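Local coordinates for putative solute-binding component of ABC transporter (Clostridium phytofermentans, PDB 4YS6), which binds beta-D-glucose and probably serves as the carbohydrate-capturing component of an ABC transporter, at residues A[122-127]-A[137-142]. Sequence-based numbering, arbitrary orientation.
With BGC (beta-D-glucopyranose), chain D.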
# COMPACT_ATOMS: atom_id res chain seq x y z
N ALA A 122 -5.20 -11.17 8.80
CA ALA A 122 -5.19 -10.29 7.63
C ALA A 122 -3.85 -9.59 7.59
O ALA A 122 -3.48 -8.91 8.55
CB ALA A 122 -6.28 -9.28 7.71
N TYR A 123 -3.13 -9.77 6.49
CA TYR A 123 -1.80 -9.24 6.31
C TYR A 123 -1.85 -8.00 5.44
O TYR A 123 -2.20 -8.09 4.27
CB TYR A 123 -0.88 -10.29 5.64
CG TYR A 123 0.56 -9.88 5.56
CD1 TYR A 123 1.01 -9.05 4.55
CD2 TYR A 123 1.47 -10.33 6.49
CE1 TYR A 123 2.35 -8.65 4.49
CE2 TYR A 123 2.79 -9.95 6.46
CZ TYR A 123 3.23 -9.12 5.47
OH TYR A 123 4.56 -8.76 5.44
N ASP A 124 -1.49 -6.87 6.05
CA ASP A 124 -1.38 -5.54 5.44
C ASP A 124 -2.69 -4.91 5.00
O ASP A 124 -2.94 -3.74 5.33
CB ASP A 124 -0.43 -5.54 4.26
CG ASP A 124 -0.05 -4.13 3.87
OD1 ASP A 124 0.90 -3.56 4.47
OD2 ASP A 124 -0.76 -3.55 3.03
N ARG A 125 -3.50 -5.68 4.27
CA ARG A 125 -4.83 -5.27 3.83
C ARG A 125 -5.90 -5.91 4.68
O ARG A 125 -5.82 -7.09 4.99
CB ARG A 125 -5.06 -5.67 2.38
CG ARG A 125 -4.02 -5.04 1.44
CD ARG A 125 -4.08 -5.72 0.09
NE ARG A 125 -3.24 -5.02 -0.89
CZ ARG A 125 -3.12 -5.39 -2.17
NH1 ARG A 125 -3.74 -6.46 -2.62
NH2 ARG A 125 -2.37 -4.67 -3.00
N LEU A 126 -6.92 -5.16 5.05
CA LEU A 126 -7.96 -5.72 5.90
C LEU A 126 -8.96 -6.56 5.08
O LEU A 126 -9.37 -6.19 3.99
CB LEU A 126 -8.65 -4.59 6.66
CG LEU A 126 -9.66 -5.01 7.73
CD1 LEU A 126 -9.03 -5.86 8.81
CD2 LEU A 126 -10.35 -3.78 8.32
N ILE A 127 -9.32 -7.72 5.62
CA ILE A 127 -10.33 -8.61 5.04
C ILE A 127 -11.68 -8.17 5.56
O ILE A 127 -11.85 -8.03 6.77
CB ILE A 127 -10.03 -10.07 5.39
CG1 ILE A 127 -8.75 -10.52 4.67
CG2 ILE A 127 -11.20 -10.98 5.03
CD1 ILE A 127 -8.17 -11.81 5.19
N ALA A 137 -2.51 -7.16 10.84
CA ALA A 137 -1.19 -6.57 10.96
C ALA A 137 -0.94 -5.69 9.78
O ALA A 137 -1.05 -6.14 8.64
CB ALA A 137 -0.15 -7.63 11.01
N THR A 138 -0.56 -4.44 10.02
CA THR A 138 -0.38 -3.51 8.91
C THR A 138 0.52 -2.35 9.36
O THR A 138 1.02 -2.35 10.48
CB THR A 138 -1.75 -3.03 8.41
OG1 THR A 138 -1.60 -2.27 7.21
CG2 THR A 138 -2.42 -2.18 9.48
N PHE A 139 0.77 -1.41 8.46
CA PHE A 139 1.35 -0.13 8.84
C PHE A 139 0.21 0.84 9.10
O PHE A 139 -0.95 0.56 8.79
CB PHE A 139 2.32 0.38 7.74
CG PHE A 139 3.56 -0.44 7.65
CD1 PHE A 139 3.55 -1.63 6.95
CD2 PHE A 139 4.71 -0.06 8.31
CE1 PHE A 139 4.68 -2.44 6.90
CE2 PHE A 139 5.84 -0.88 8.24
CZ PHE A 139 5.80 -2.06 7.56
N ASP A 140 0.51 1.96 9.73
CA ASP A 140 -0.54 2.94 10.02
C ASP A 140 -0.91 3.65 8.73
O ASP A 140 -0.28 4.65 8.33
CB ASP A 140 -0.04 3.91 11.08
CG ASP A 140 -1.11 4.85 11.57
OD1 ASP A 140 -2.13 5.05 10.88
OD2 ASP A 140 -0.92 5.39 12.67
N ASN A 141 -1.92 3.11 8.05
CA ASN A 141 -2.23 3.55 6.70
C ASN A 141 -2.80 4.97 6.64
O ASN A 141 -2.49 5.72 5.72
CB ASN A 141 -3.20 2.57 6.07
CG ASN A 141 -2.63 1.18 6.02
OD1 ASN A 141 -1.60 0.97 5.40
ND2 ASN A 141 -3.23 0.25 6.75
N TYR A 142 -3.57 5.36 7.65
CA TYR A 142 -4.06 6.74 7.70
C TYR A 142 -2.88 7.70 7.80
O TYR A 142 -2.84 8.73 7.12
CB TYR A 142 -5.03 6.92 8.86
CG TYR A 142 -5.59 8.30 8.93
CD1 TYR A 142 -6.68 8.66 8.16
CD2 TYR A 142 -5.02 9.25 9.76
CE1 TYR A 142 -7.19 9.94 8.22
CE2 TYR A 142 -5.53 10.52 9.83
CZ TYR A 142 -6.61 10.86 9.06
OH TYR A 142 -7.08 12.14 9.15
C2 BGC D . -0.14 -1.67 0.31
C3 BGC D . 0.84 -0.79 -0.38
C4 BGC D . 1.11 -1.21 -1.77
C5 BGC D . -0.15 -1.40 -2.56
C6 BGC D . 0.06 -2.04 -3.92
C1 BGC D . -1.46 -1.68 -0.48
O1 BGC D . -2.36 -2.45 0.05
O2 BGC D . -0.39 -1.18 1.63
O3 BGC D . 2.08 -0.82 0.43
O4 BGC D . 1.88 -0.22 -2.49
O5 BGC D . -1.03 -2.27 -1.79
O6 BGC D . 0.92 -3.17 -3.84
O HOH W 1 0.44 -0.80 5.14
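T138 and D124 join two neighbouring parallel strands near the C-terminal ends of strands 119-123 and 135-139, a worked example of the periplasmic binding protein fold, in which residues just past the ends of the parallel strands of a mixed sheet, together with helix residues, line the sugar site. The hydroxyl OG1 of T138 donates to the backbone O of D124 at 2.7 Å, in the carbonyl plane and on a lone pair (C=O...OG1 angle 126°). It can do so because OG1 stands anti to its own backbone N (chi1 -172°). T138 OG1 in turn accepts a hydrogen bond from N141 ND2 at 3.0 Å, so the start of helix 141-155 is tied to the strand ends. Two backbone hydrogen bonds flank the one parallel bridge, Y123 with A137: A137 N to A122 O, then D124 N to A137 O at 2.7 Å. Past this bridge D124 leaves strand geometry with a positive phi of 68°, and its carboxylate is carried toward the glucose, D124 OD2 accepting a hydrogen bond from glucose O2 at 2.8 Å. A water bridges D124 OD1, T138 OG1 and N141 OD1, its T138 leg the longest, and OD1 is also salt-bridged to R50, a second pocket residue; together these partners would fix the carboxylate's rotation. R125, extended from CG to NE, brings its guanidinium edge-on to the sugar, where R125 NE hydrogen-bonds to the anomeric O1 at 2.9 Å and NH2 to the ring oxygen O5. W51 and W216 touch this arginine from outside the two segments. Packing is lighter: Y123 and A137 face the same side of the sheet, against L297 of helix 294-309, while F139 turns the edge of its ring to the carboxylate, CD1 lying 4.1 Å from OD1 of D124.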